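Fructuronate-tagaturonate epimerase UxaE from Cohnella laeviribosi in complex with 1 glycerol (PDB 6IL9) probably interconverts fructuronate and tagaturonate, acting as a zinc-bound TIM-barrel epimerase of the tagaturonate epimerase family. Local coordinates at residues L96-L100 and T367-W372; P118-S124 and G154-D160; F309-I313 and R435-I440. All blocks are in the same frame, centred on the assembly; numbering follows the deposited sequence.

Interaction 1 of 3, residues L96-L100 and T367-W372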
ATOM      1  N   LEU A  96       0.204   3.144  -3.245  1.00 15.92           N
ATOM      2  CA  LEU A  96      -0.357   4.380  -2.709  1.00 16.93           C
ATOM      3  C   LEU A  96      -1.589   4.018  -1.877  1.00 15.86           C
ATOM      4  O   LEU A  96      -2.735   4.278  -2.274  1.00 17.90           O
ATOM      5  CB  LEU A  96      -0.666   5.356  -3.859  1.00 17.33           C
ATOM      6  CG  LEU A  96       0.613   5.880  -4.543  1.00 17.16           C
ATOM      7  CD1 LEU A  96       0.321   6.553  -5.892  1.00 19.21           C
ATOM      8  CD2 LEU A  96       1.412   6.820  -3.609  1.00 19.83           C
ATOM      9  N   GLY A  97      -1.336   3.421  -0.715  1.00 15.85           N
ATOM     10  CA  GLY A  97      -2.419   2.987   0.152  1.00 15.91           C
ATOM     11  C   GLY A  97      -3.214   4.158   0.705  1.00 16.45           C
ATOM     12  O   GLY A  97      -2.667   5.208   1.054  1.00 17.96           O
ATOM     13  N   ASP A  98      -4.518   3.955   0.809  1.00 15.58           N
ATOM     14  CA  ASP A  98      -5.444   5.012   1.200  1.00 16.35           C
ATOM     15  C   ASP A  98      -6.415   4.424   2.221  1.00 19.24           C
ATOM     16  O   ASP A  98      -7.353   3.709   1.855  1.00 19.63           O
ATOM     17  CB  ASP A  98      -6.165   5.557  -0.023  1.00 17.16           C
ATOM     18  CG  ASP A  98      -7.097   6.700   0.309  1.00 18.92           C
ATOM     19  OD1 ASP A  98      -7.133   7.145   1.485  1.00 20.37           O
ATOM     20  OD2 ASP A  98      -7.800   7.146  -0.615  1.00 19.93           O
ATOM     21  N   ARG A  99      -6.182   4.741   3.494  1.00 15.07           N
ATOM     22  CA  ARG A  99      -6.999   4.277   4.607  1.00 18.28           C
ATOM     23  C   ARG A  99      -8.339   4.981   4.677  1.00 19.93           C
ATOM     24  O   ARG A  99      -9.223   4.521   5.407  1.00 18.07           O
ATOM     25  CB  ARG A  99      -6.256   4.494   5.927  1.00 17.74           C
ATOM     26  CG  ARG A  99      -5.010   3.675   6.032  1.00 15.84           C
ATOM     27  CD  ARG A  99      -4.136   4.108   7.185  1.00 16.83           C
ATOM     28  NE  ARG A  99      -3.109   3.101   7.441  1.00 16.94           N
ATOM     29  CZ  ARG A  99      -2.215   3.184   8.415  1.00 17.44           C
ATOM     30  NH1 ARG A  99      -2.201   4.242   9.217  1.00 18.73           N
ATOM     31  NH2 ARG A  99      -1.330   2.208   8.575  1.00 19.48           N
ATOM     32  N   LEU A 100      -8.492   6.076   3.941  1.00 17.24           N
ATOM     33  CA  LEU A 100      -9.639   6.965   4.051  1.00 18.14           C
ATOM     34  C   LEU A 100     -10.545   6.933   2.839  1.00 21.78           C
ATOM     35  O   LEU A 100     -11.736   7.232   2.967  1.00 21.58           O
ATOM     36  CB  LEU A 100      -9.167   8.408   4.272  1.00 18.64           C
ATOM     37  CG  LEU A 100      -8.224   8.620   5.457  1.00 19.33           C
ATOM     38  CD1 LEU A 100      -7.674  10.040   5.431  1.00 19.18           C
ATOM     39  CD2 LEU A 100      -8.959   8.338   6.767  1.00 19.98           C
ATOM     40  N   THR A 367       3.512   2.648   0.382  1.00 14.34           N
ATOM     41  CA  THR A 367       3.084   3.631   1.371  1.00 15.72           C
ATOM     42  C   THR A 367       1.618   3.395   1.700  1.00 16.04           C
ATOM     43  O   THR A 367       0.867   2.791   0.920  1.00 15.65           O
ATOM     44  CB  THR A 367       3.237   5.085   0.879  1.00 16.67           C
ATOM     45  OG1 THR A 367       2.190   5.387  -0.057  1.00 18.24           O
ATOM     46  CG2 THR A 367       4.592   5.311   0.225  1.00 16.22           C
ATOM     47  N   ALA A 368       1.205   3.899   2.867  1.00 16.79           N
ATOM     48  CA  ALA A 368      -0.217   3.933   3.206  1.00 16.79           C
ATOM     49  C   ALA A 368      -0.470   4.963   4.301  1.00 16.59           C
ATOM     50  O   ALA A 368      -1.123   5.984   4.060  1.00 16.83           O
ATOM     51  CB  ALA A 368      -0.707   2.546   3.631  1.00 19.14           C
ATOM     52  N   GLY A 369       0.074   4.724   5.496  1.00 14.64           N
ATOM     53  CA  GLY A 369      -0.231   5.588   6.625  1.00 14.86           C
ATOM     54  C   GLY A 369       0.234   7.024   6.465  1.00 16.53           C
ATOM     55  O   GLY A 369      -0.350   7.938   7.058  1.00 16.30           O
ATOM     56  N   THR A 370       1.285   7.252   5.672  1.00 16.15           N
ATOM     57  CA  THR A 370       1.751   8.623   5.481  1.00 16.76           C
ATOM     58  C   THR A 370       0.687   9.477   4.807  1.00 18.67           C
ATOM     59  O   THR A 370       0.641  10.692   5.013  1.00 18.55           O
ATOM     60  CB  THR A 370       3.046   8.651   4.667  1.00 19.59           C
ATOM     61  OG1 THR A 370       3.797   9.829   4.988  1.00 17.97           O
ATOM     62  CG2 THR A 370       2.769   8.618   3.153  1.00 18.69           C
ATOM     63  N   ASN A 371      -0.192   8.853   4.027  1.00 15.36           N
ATOM     64  CA  ASN A 371      -1.269   9.586   3.377  1.00 15.14           C
ATOM     65  C   ASN A 371      -2.364   9.957   4.371  1.00 17.94           C
ATOM     66  O   ASN A 371      -3.007  11.010   4.231  1.00 17.02           O
ATOM     67  CB  ASN A 371      -1.790   8.735   2.215  1.00 17.78           C
ATOM     68  CG  ASN A 371      -0.681   8.377   1.241  1.00 17.97           C
ATOM     69  OD1 ASN A 371      -0.011   9.264   0.711  1.00 19.49           O
ATOM     70  ND2 ASN A 371      -0.460   7.087   1.021  1.00 17.39           N
ATOM     71  N   TRP A 372      -2.559   9.113   5.390  1.00 16.65           N
ATOM     72  CA  TRP A 372      -3.413   9.459   6.519  1.00 15.21           C
ATOM     73  C   TRP A 372      -2.782  10.572   7.354  1.00 15.19           C
ATOM     74  O   TRP A 372      -3.474  11.495   7.798  1.00 15.86           O
ATOM     75  CB  TRP A 372      -3.673   8.189   7.345  1.00 16.75           C
ATOM     76  CG  TRP A 372      -3.739   8.328   8.839  1.00 15.34           C
ATOM     77  CD1 TRP A 372      -2.756   8.005   9.745  1.00 15.08           C
ATOM     78  CD2 TRP A 372      -4.864   8.762   9.609  1.00 17.06           C
ATOM     79  NE1 TRP A 372      -3.194   8.242  11.026  1.00 15.32           N
ATOM     80  CE2 TRP A 372      -4.491   8.694  10.971  1.00 17.07           C
ATOM     81  CE3 TRP A 372      -6.153   9.194   9.281  1.00 17.98           C
ATOM     82  CZ2 TRP A 372      -5.362   9.061  12.006  1.00 18.17           C
ATOM     83  CZ3 TRP A 372      -7.018   9.547  10.309  1.00 20.88           C
ATOM     84  CH2 TRP A 372      -6.613   9.488  11.654  1.00 21.74           C
TER
HETATM   85  O   HOH W   1      -3.926   6.405   4.234  1.00 17.33           O

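Interaction 2 of 3, residues P118-S124 and G154-D160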
ATOM      1  N   PRO A 118       1.011   3.619 -10.771  1.00 15.55           N
ATOM      2  CA  PRO A 118       0.452   3.648  -9.412  1.00 16.29           C
ATOM      3  C   PRO A 118      -0.339   2.409  -9.046  1.00 17.55           C
ATOM      4  O   PRO A 118      -1.210   1.977  -9.804  1.00 18.04           O
ATOM      5  CB  PRO A 118      -0.460   4.882  -9.443  1.00 16.19           C
ATOM      6  CG  PRO A 118      -0.962   4.915 -10.887  1.00 15.19           C
ATOM      7  CD  PRO A 118       0.181   4.357 -11.742  1.00 15.15           C
ATOM      8  N   ILE A 119      -0.046   1.830  -7.886  1.00 15.72           N
ATOM      9  CA  ILE A 119      -0.927   0.843  -7.272  1.00 15.67           C
ATOM     10  C   ILE A 119      -1.843   1.659  -6.364  1.00 16.64           C
ATOM     11  O   ILE A 119      -1.541   1.907  -5.196  1.00 17.80           O
ATOM     12  CB  ILE A 119      -0.147  -0.237  -6.523  1.00 17.44           C
ATOM     13  CG1 ILE A 119       0.995  -0.779  -7.401  1.00 18.12           C
ATOM     14  CG2 ILE A 119      -1.093  -1.365  -6.089  1.00 18.48           C
ATOM     15  CD1 ILE A 119       0.561  -1.355  -8.760  1.00 19.11           C
ATOM     16  N   LEU A 120      -2.962   2.119  -6.931  1.00 15.99           N
ATOM     17  CA  LEU A 120      -3.789   3.116  -6.246  1.00 16.52           C
ATOM     18  C   LEU A 120      -4.701   2.499  -5.207  1.00 20.27           C
ATOM     19  O   LEU A 120      -5.148   3.200  -4.292  1.00 19.07           O
ATOM     20  CB  LEU A 120      -4.660   3.873  -7.245  1.00 19.87           C
ATOM     21  CG  LEU A 120      -4.074   4.971  -8.092  1.00 21.13           C
ATOM     22  CD1 LEU A 120      -5.195   5.439  -8.999  1.00 23.89           C
ATOM     23  CD2 LEU A 120      -3.605   6.116  -7.203  1.00 19.49           C
ATOM     24  N   ALA A 121      -5.036   1.223  -5.368  1.00 16.91           N
ATOM     25  CA  ALA A 121      -5.865   0.481  -4.431  1.00 17.45           C
ATOM     26  C   ALA A 121      -4.944  -0.464  -3.682  1.00 18.49           C
ATOM     27  O   ALA A 121      -4.462  -1.448  -4.250  1.00 21.85           O
ATOM     28  CB  ALA A 121      -6.970  -0.282  -5.164  1.00 14.70           C
ATOM     29  N   GLN A 122      -4.686  -0.171  -2.416  1.00 16.27           N
ATOM     30  CA  GLN A 122      -3.782  -1.016  -1.640  1.00 17.34           C
ATOM     31  C   GLN A 122      -4.154  -0.867  -0.177  1.00 18.29           C
ATOM     32  O   GLN A 122      -3.980   0.215   0.381  1.00 19.08           O
ATOM     33  CB  GLN A 122      -2.327  -0.611  -1.874  1.00 17.17           C
ATOM     34  CG  GLN A 122      -1.358  -1.278  -0.911  1.00 16.68           C
ATOM     35  CD  GLN A 122      -0.189  -0.383  -0.566  1.00 20.30           C
ATOM     36  OE1 GLN A 122       0.701  -0.175  -1.382  1.00 19.35           O
ATOM     37  NE2 GLN A 122      -0.187   0.156   0.647  1.00 17.25           N
ATOM     38  N   GLN A 123      -4.672  -1.934   0.432  1.00 17.42           N
ATOM     39  CA  GLN A 123      -4.946  -1.947   1.865  1.00 18.47           C
ATOM     40  C   GLN A 123      -4.717  -3.360   2.376  1.00 21.44           C
ATOM     41  O   GLN A 123      -4.928  -4.339   1.650  1.00 21.61           O
ATOM     42  CB  GLN A 123      -6.383  -1.500   2.186  1.00 18.61           C
ATOM     43  CG  GLN A 123      -6.626   0.015   2.116  1.00 18.31           C
ATOM     44  CD  GLN A 123      -5.947   0.755   3.250  1.00 17.90           C
ATOM     45  OE1 GLN A 123      -6.520   0.911   4.334  1.00 19.65           O
ATOM     46  NE2 GLN A 123      -4.715   1.205   3.018  1.00 18.74           N
ATOM     47  N   SER A 124      -4.269  -3.456   3.623  1.00 18.98           N
ATOM     48  CA  SER A 124      -4.078  -4.742   4.280  1.00 22.98           C
ATOM     49  C   SER A 124      -5.370  -5.201   4.942  1.00 23.15           C
ATOM     50  O   SER A 124      -6.286  -4.413   5.185  1.00 19.68           O
ATOM     51  CB  SER A 124      -2.972  -4.666   5.336  1.00 22.43           C
ATOM     52  OG  SER A 124      -3.387  -3.894   6.455  1.00 23.24           O
ATOM     53  N   GLY A 154      -3.366   3.563 -16.617  1.00 20.95           N
ATOM     54  CA  GLY A 154      -3.503   2.298 -15.911  1.00 19.91           C
ATOM     55  C   GLY A 154      -3.081   2.395 -14.456  1.00 19.81           C
ATOM     56  O   GLY A 154      -2.099   3.063 -14.112  1.00 17.18           O
ATOM     57  N   TYR A 155      -3.819   1.709 -13.592  1.00 16.77           N
ATOM     58  CA  TYR A 155      -3.490   1.634 -12.176  1.00 17.37           C
ATOM     59  C   TYR A 155      -3.661   0.198 -11.705  1.00 16.38           C
ATOM     60  O   TYR A 155      -4.405  -0.586 -12.300  1.00 18.12           O
ATOM     61  CB  TYR A 155      -4.367   2.578 -11.325  1.00 18.06           C
ATOM     62  CG  TYR A 155      -5.783   2.080 -11.161  1.00 15.44           C
ATOM     63  CD1 TYR A 155      -6.751   2.371 -12.114  1.00 17.69           C
ATOM     64  CD2 TYR A 155      -6.158   1.327 -10.049  1.00 16.03           C
ATOM     65  CE1 TYR A 155      -8.047   1.901 -11.975  1.00 15.61           C
ATOM     66  CE2 TYR A 155      -7.437   0.853  -9.909  1.00 17.10           C
ATOM     67  CZ  TYR A 155      -8.378   1.145 -10.875  1.00 15.49           C
ATOM     68  OH  TYR A 155      -9.656   0.667 -10.717  1.00 16.25           O
ATOM     69  N   GLY A 156      -2.968  -0.131 -10.618  1.00 17.50           N
ATOM     70  CA  GLY A 156      -3.037  -1.456 -10.036  1.00 17.64           C
ATOM     71  C   GLY A 156      -3.775  -1.524  -8.713  1.00 18.04           C
ATOM     72  O   GLY A 156      -4.011  -0.503  -8.063  1.00 17.28           O
ATOM     73  N   ALA A 157      -4.129  -2.737  -8.295  1.00 16.41           N
ATOM     74  CA  ALA A 157      -4.823  -2.983  -7.035  1.00 16.56           C
ATOM     75  C   ALA A 157      -4.150  -4.147  -6.325  1.00 15.26           C
ATOM     76  O   ALA A 157      -4.078  -5.251  -6.878  1.00 17.90           O
ATOM     77  CB  ALA A 157      -6.311  -3.289  -7.270  1.00 17.92           C
ATOM     78  N   ASP A 158      -3.677  -3.903  -5.100  1.00 15.41           N
ATOM     79  CA  ASP A 158      -2.840  -4.823  -4.338  1.00 18.43           C
ATOM     80  C   ASP A 158      -3.615  -5.340  -3.132  1.00 17.59           C
ATOM     81  O   ASP A 158      -4.069  -4.552  -2.291  1.00 18.61           O
ATOM     82  CB  ASP A 158      -1.558  -4.100  -3.901  1.00 17.03           C
ATOM     83  CG  ASP A 158      -0.633  -4.942  -3.034  1.00 20.65           C
ATOM     84  OD1 ASP A 158      -0.750  -6.189  -2.974  1.00 17.74           O
ATOM     85  OD2 ASP A 158       0.259  -4.314  -2.418  1.00 18.91           O
ATOM     86  N   GLY A 159      -3.783  -6.658  -3.063  1.00 17.79           N
ATOM     87  CA  GLY A 159      -4.255  -7.294  -1.853  1.00 17.97           C
ATOM     88  C   GLY A 159      -3.067  -7.467  -0.933  1.00 17.95           C
ATOM     89  O   GLY A 159      -2.302  -8.424  -1.066  1.00 18.84           O
ATOM     90  N   ASP A 160      -2.892  -6.524  -0.019  1.00 18.37           N
ATOM     91  CA  ASP A 160      -1.651  -6.383   0.722  1.00 20.05           C
ATOM     92  C   ASP A 160      -1.668  -7.273   1.956  1.00 22.83           C
ATOM     93  O   ASP A 160      -2.701  -7.419   2.611  1.00 20.12           O
ATOM     94  CB  ASP A 160      -1.470  -4.915   1.117  1.00 19.60           C
ATOM     95  CG  ASP A 160      -0.151  -4.643   1.796  1.00 22.34           C
ATOM     96  OD1 ASP A 160       0.815  -5.404   1.575  1.00 20.46           O
ATOM     97  OD2 ASP A 160      -0.087  -3.663   2.567  1.00 23.92           O
TER
HETATM   98  O   HOH W   2       1.368  -1.929  -3.323  1.00 17.20           O
HETATM   99  O   HOH W   3      -1.601  -1.303   2.698  1.00 20.89           O

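Interaction 3 of 3, residues F309-I313 and R435-I440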
ATOM      1  N   PHE A 309      12.682  -0.364   9.700  1.00 15.23           N
ATOM      2  CA  PHE A 309      11.760   0.426   8.881  1.00 15.35           C
ATOM      3  C   PHE A 309      10.466   0.551   9.669  1.00 15.25           C
ATOM      4  O   PHE A 309       9.520  -0.208   9.433  1.00 17.62           O
ATOM      5  CB  PHE A 309      11.492  -0.257   7.513  1.00 14.77           C
ATOM      6  CG  PHE A 309      12.551  -0.017   6.469  1.00 15.95           C
ATOM      7  CD1 PHE A 309      13.834  -0.541   6.607  1.00 16.30           C
ATOM      8  CD2 PHE A 309      12.237   0.695   5.324  1.00 15.54           C
ATOM      9  CE1 PHE A 309      14.793  -0.318   5.617  1.00 15.25           C
ATOM     10  CE2 PHE A 309      13.189   0.931   4.333  1.00 15.91           C
ATOM     11  CZ  PHE A 309      14.473   0.418   4.489  1.00 16.30           C
ATOM     12  N   GLN A 310      10.413   1.509  10.598  1.00 13.91           N
ATOM     13  CA  GLN A 310       9.215   1.738  11.394  1.00 15.13           C
ATOM     14  C   GLN A 310       8.286   2.721  10.688  1.00 15.11           C
ATOM     15  O   GLN A 310       8.718   3.548   9.876  1.00 15.84           O
ATOM     16  CB  GLN A 310       9.567   2.288  12.773  1.00 14.97           C
ATOM     17  CG  GLN A 310      10.307   1.288  13.652  1.00 14.61           C
ATOM     18  CD  GLN A 310      10.470   1.796  15.054  1.00 15.57           C
ATOM     19  OE1 GLN A 310       9.685   2.620  15.517  1.00 15.00           O
ATOM     20  NE2 GLN A 310      11.487   1.300  15.754  1.00 16.53           N
ATOM     21  N   LYS A 311       7.001   2.632  11.029  1.00 15.73           N
ATOM     22  CA  LYS A 311       6.017   3.552  10.468  1.00 17.54           C
ATOM     23  C   LYS A 311       6.324   4.997  10.854  1.00 17.31           C
ATOM     24  O   LYS A 311       6.617   5.296  12.015  1.00 15.76           O
ATOM     25  CB  LYS A 311       4.611   3.203  10.963  1.00 16.70           C
ATOM     26  CG  LYS A 311       4.132   1.813  10.605  1.00 16.93           C
ATOM     27  CD  LYS A 311       4.227   1.567   9.110  1.00 19.40           C
ATOM     28  CE  LYS A 311       3.494   0.269   8.742  1.00 22.09           C
ATOM     29  NZ  LYS A 311       3.936  -0.282   7.443  1.00 27.74           N
ATOM     30  N   GLY A 312       6.227   5.898   9.866  1.00 14.97           N
ATOM     31  CA  GLY A 312       6.138   7.328  10.106  1.00 15.69           C
ATOM     32  C   GLY A 312       7.454   8.067  10.104  1.00 15.56           C
ATOM     33  O   GLY A 312       7.459   9.310  10.051  1.00 16.80           O
ATOM     34  N   ILE A 313       8.570   7.351  10.149  1.00 15.59           N
ATOM     35  CA  ILE A 313       9.869   7.955  10.379  1.00 14.84           C
ATOM     36  C   ILE A 313      10.850   7.455   9.325  1.00 13.41           C
ATOM     37  O   ILE A 313      10.566   6.528   8.571  1.00 14.80           O
ATOM     38  CB  ILE A 313      10.381   7.632  11.790  1.00 13.69           C
ATOM     39  CG1 ILE A 313      10.508   6.115  11.968  1.00 13.44           C
ATOM     40  CG2 ILE A 313       9.431   8.236  12.831  1.00 13.57           C
ATOM     41  CD1 ILE A 313      11.402   5.753  13.190  1.00 14.85           C
ATOM     42  N   ARG A 435       4.380  11.819  15.051  1.00 13.43           N
ATOM     43  CA  ARG A 435       3.969  11.144  13.819  1.00 16.28           C
ATOM     44  C   ARG A 435       3.606   9.687  14.086  1.00 15.58           C
ATOM     45  O   ARG A 435       2.576   9.194  13.609  1.00 14.87           O
ATOM     46  CB  ARG A 435       5.065  11.237  12.754  1.00 15.24           C
ATOM     47  CG  ARG A 435       5.086  12.576  12.024  1.00 16.14           C
ATOM     48  CD  ARG A 435       6.156  12.602  10.942  1.00 14.35           C
ATOM     49  NE  ARG A 435       5.866  11.700   9.824  1.00 18.54           N
ATOM     50  CZ  ARG A 435       5.035  11.981   8.826  1.00 17.00           C
ATOM     51  NH1 ARG A 435       4.399  13.146   8.807  1.00 17.23           N
ATOM     52  NH2 ARG A 435       4.835  11.093   7.846  1.00 16.42           N
ATOM     53  N   GLN A 436       4.435   8.975  14.859  1.00 14.08           N
ATOM     54  CA  GLN A 436       4.119   7.574  15.128  1.00 16.03           C
ATOM     55  C   GLN A 436       2.852   7.441  15.964  1.00 15.25           C
ATOM     56  O   GLN A 436       2.058   6.516  15.754  1.00 15.66           O
ATOM     57  CB  GLN A 436       5.290   6.897  15.829  1.00 13.87           C
ATOM     58  CG  GLN A 436       6.510   6.784  14.928  1.00 13.80           C
ATOM     59  CD  GLN A 436       7.482   5.750  15.434  1.00 14.39           C
ATOM     60  OE1 GLN A 436       7.834   5.745  16.615  1.00 15.65           O
ATOM     61  NE2 GLN A 436       7.920   4.864  14.554  1.00 13.82           N
ATOM     62  N   LEU A 437       2.653   8.368  16.904  1.00 15.17           N
ATOM     63  CA  LEU A 437       1.465   8.355  17.749  1.00 15.33           C
ATOM     64  C   LEU A 437       0.204   8.402  16.902  1.00 17.64           C
ATOM     65  O   LEU A 437      -0.725   7.614  17.109  1.00 17.97           O
ATOM     66  CB  LEU A 437       1.511   9.547  18.702  1.00 13.71           C
ATOM     67  CG  LEU A 437       0.239   9.879  19.479  1.00 17.37           C
ATOM     68  CD1 LEU A 437      -0.010   8.795  20.521  1.00 19.94           C
ATOM     69  CD2 LEU A 437       0.354  11.261  20.123  1.00 19.35           C
ATOM     70  N   LEU A 438       0.162   9.323  15.937  1.00 14.22           N
ATOM     71  CA  LEU A 438      -1.021   9.465  15.089  1.00 15.89           C
ATOM     72  C   LEU A 438      -1.070   8.407  13.989  1.00 17.94           C
ATOM     73  O   LEU A 438      -2.164   8.008  13.573  1.00 15.67           O
ATOM     74  CB  LEU A 438      -1.063  10.876  14.482  1.00 17.09           C
ATOM     75  CG  LEU A 438      -1.762  11.990  15.288  1.00 17.35           C
ATOM     76  CD1 LEU A 438      -3.247  11.729  15.405  1.00 18.14           C
ATOM     77  CD2 LEU A 438      -1.152  12.175  16.693  1.00 19.06           C
ATOM     78  N   HIS A 439       0.091   7.927  13.527  1.00 15.24           N
ATOM     79  CA  HIS A 439       0.126   6.973  12.416  1.00 13.82           C
ATOM     80  C   HIS A 439      -0.608   5.698  12.796  1.00 17.61           C
ATOM     81  O   HIS A 439      -1.465   5.213  12.054  1.00 16.58           O
ATOM     82  CB  HIS A 439       1.591   6.666  12.055  1.00 17.60           C
ATOM     83  CG  HIS A 439       1.784   5.886  10.783  1.00 18.33           C
ATOM     84  ND1 HIS A 439       1.254   4.627  10.578  1.00 16.55           N
ATOM     85  CD2 HIS A 439       2.496   6.179   9.667  1.00 15.99           C
ATOM     86  CE1 HIS A 439       1.612   4.187   9.385  1.00 15.71           C
ATOM     87  NE2 HIS A 439       2.371   5.109   8.811  1.00 15.27           N
ATOM     88  N   ILE A 440      -0.305   5.174  13.983  1.00 15.06           N
ATOM     89  CA  ILE A 440      -0.697   3.830  14.370  1.00 17.45           C
ATOM     90  C   ILE A 440      -2.086   3.791  15.001  1.00 17.76           C
ATOM     91  O   ILE A 440      -2.708   2.718  15.042  1.00 19.11           O
ATOM     92  CB  ILE A 440       0.434   3.323  15.289  1.00 22.19           C
ATOM     93  CG1 ILE A 440       1.558   2.683  14.483  1.00 17.96           C
ATOM     94  CG2 ILE A 440      -0.022   2.412  16.352  1.00 36.03           C
ATOM     95  CD1 ILE A 440       2.289   3.578  13.585  1.00 29.68           C
TER

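Interaction 1 of 3, residues L96-L100 and T367-W372
G97 and A368 bring their backbones unusually close, with CA atoms 3.9 Å apart. There is no room for a side chain at G97: a CB there would clash with A368 CB and T367 O. The bare backbone lets two hydrogen bonds form. G97 N donates to T367 O at 2.8 Å, and N371 ND2 donates to G97 O at 2.9 Å. A368 CA adds a CA-H...O contact to G97 O at 3.5 Å. N371 thus ties the first turn of its helix to the 96-100 loop. Its ND2 also makes weak hydrogen bonds to T367 OG1 and A368 O, both at 3.3 Å, while its OD1 accepts from H107. T367 OG1 also hydrogen-bonds to G95 O.

L96 and T367 are paired as parallel strand residues, with CA atoms 5.4 Å apart. Past G97 and A368 the backbones part, and water 1 bridges them. It accepts from R99 N at 2.9 Å and donates to A368 O at 2.8 Å. D98 turns away and closes an Asx turn, its OD1 accepting from L100 N at 3.0 Å. R99 reaches back over the helix start, with NH1 3.5 Å from G369 CA, and forms a salt bridge with E127. L100 CD2 packs on W372 CE3 at 3.9 Å.

A phosphoserine at position 346 accepts hydrogen bonds from A368 N and T370 N at this helix start. The segments join the ends of strands 93-96 and 363-367, the first and eighth of the barrel. This is the closing seam of a TIM barrel.

Interaction 2 of 3, residues P118-S124 and G154-D160
This is a parallel strand pair in the barrel wall, between the second strand, 117-124, and the third, 156-162. The short segment axes run 11° apart and approach to 4.6 Å. G156 N donates to P118 O at 2.9 Å and D158 N to A121 O at 2.7 Å. Two further bonds are weak: A121 N to G156 O and D160 N to Q123 O, each 3.4 Å. A CB on G156 would clash with I119 CD1. A121 CB meets A157 CB at 3.7 Å on one face. The other face carries Q122 and D158. Water 2 links Q122 OE1 (2.7 Å) to D158 OD2 (2.8 Å), and water 3 links Q122 NE2 (2.9 Å) to D160 OD2 (2.8 Å). Q122 NE2 also donates to T367 O. K366 forms salt bridges with both aspartates. D160 OD2 also hydrogen-bonds to a glycerol, probably from the crystallisation liquor. L120 and Y155 pack against helix 135-149, L120 also against helix 104-111, while strands 93-96 and 178-182 flank the pair.

Interaction 3 of 3, residues F309-I313 and R435-I440
Three hydrogen bonds hold the loop at F309-I313 to the helix at R435-I440, and all are donated by helix side chains. Q436 NE2 gives two of them, to Q310 OE1 at 3.0 Å and to K311 O at 2.9 Å. R435 NE gives the third, to G312 O at 2.9 Å. Two of the acceptors are backbone carbonyls, so helix side chains hold the loop mainly through the loop's own main chain. The polar groups have further partners. R435 forms a salt bridge with D347, Q436 OE1 accepts from T409, and Q310 NE2 hydrogen-bonds to E308. H439 NE2 hydrogen-bonds to the phosphoserine at position 346.

The apolar part centres on K311. Its CB sits over the face of the H439 ring, 3.5 Å from the centroid and 10° off the normal, a CH-pi contact. K311 CB also touches I440 CD1 at 3.5 Å. The end of this lysine leads away from the helix, and its NZ hydrogen-bonds to S344 and to a bound glycerol.

The backbone shape makes this fit possible. Q310 to I313 form a type II beta turn, and G312 has the positive phi expected at its third position. G312 faces the helix without a side chain, and its CA is 5.4 Å from that of Q436.

The loop follows barrel strand 300-302 and precedes helix 319-336. The zinc lies about 6 Å from the K311 side chain. The contact holds a beta-alpha loop of the TIM barrel, near the zinc, against helix 432-440, which follows the eighth strand in the chain.

How the interactions relate
All three contacts are largely buried, but interaction 3 lies farther from the chain centre, at about 15 Å against 7 and 6 Å. Interaction 2 lies in the barrel wall; interaction 1 lies where the first and eighth strands end. The two are joined by L96 N to I119 O and Q122 NE2 to T367 O, each 2.9 Å and probably hydrogen bonds. Interaction 2 relies on strand backbone bonds. Interaction 1 mixes backbone, asparagine and water. Interaction 3 uses side-chain donors and a CH-pi contact to fix a loop. It meets interaction 1 through W372 NE1 to L438 O, 2.8 Å. Interactions 2 and 3 do not touch; their nearest atoms are about 7 Å apart.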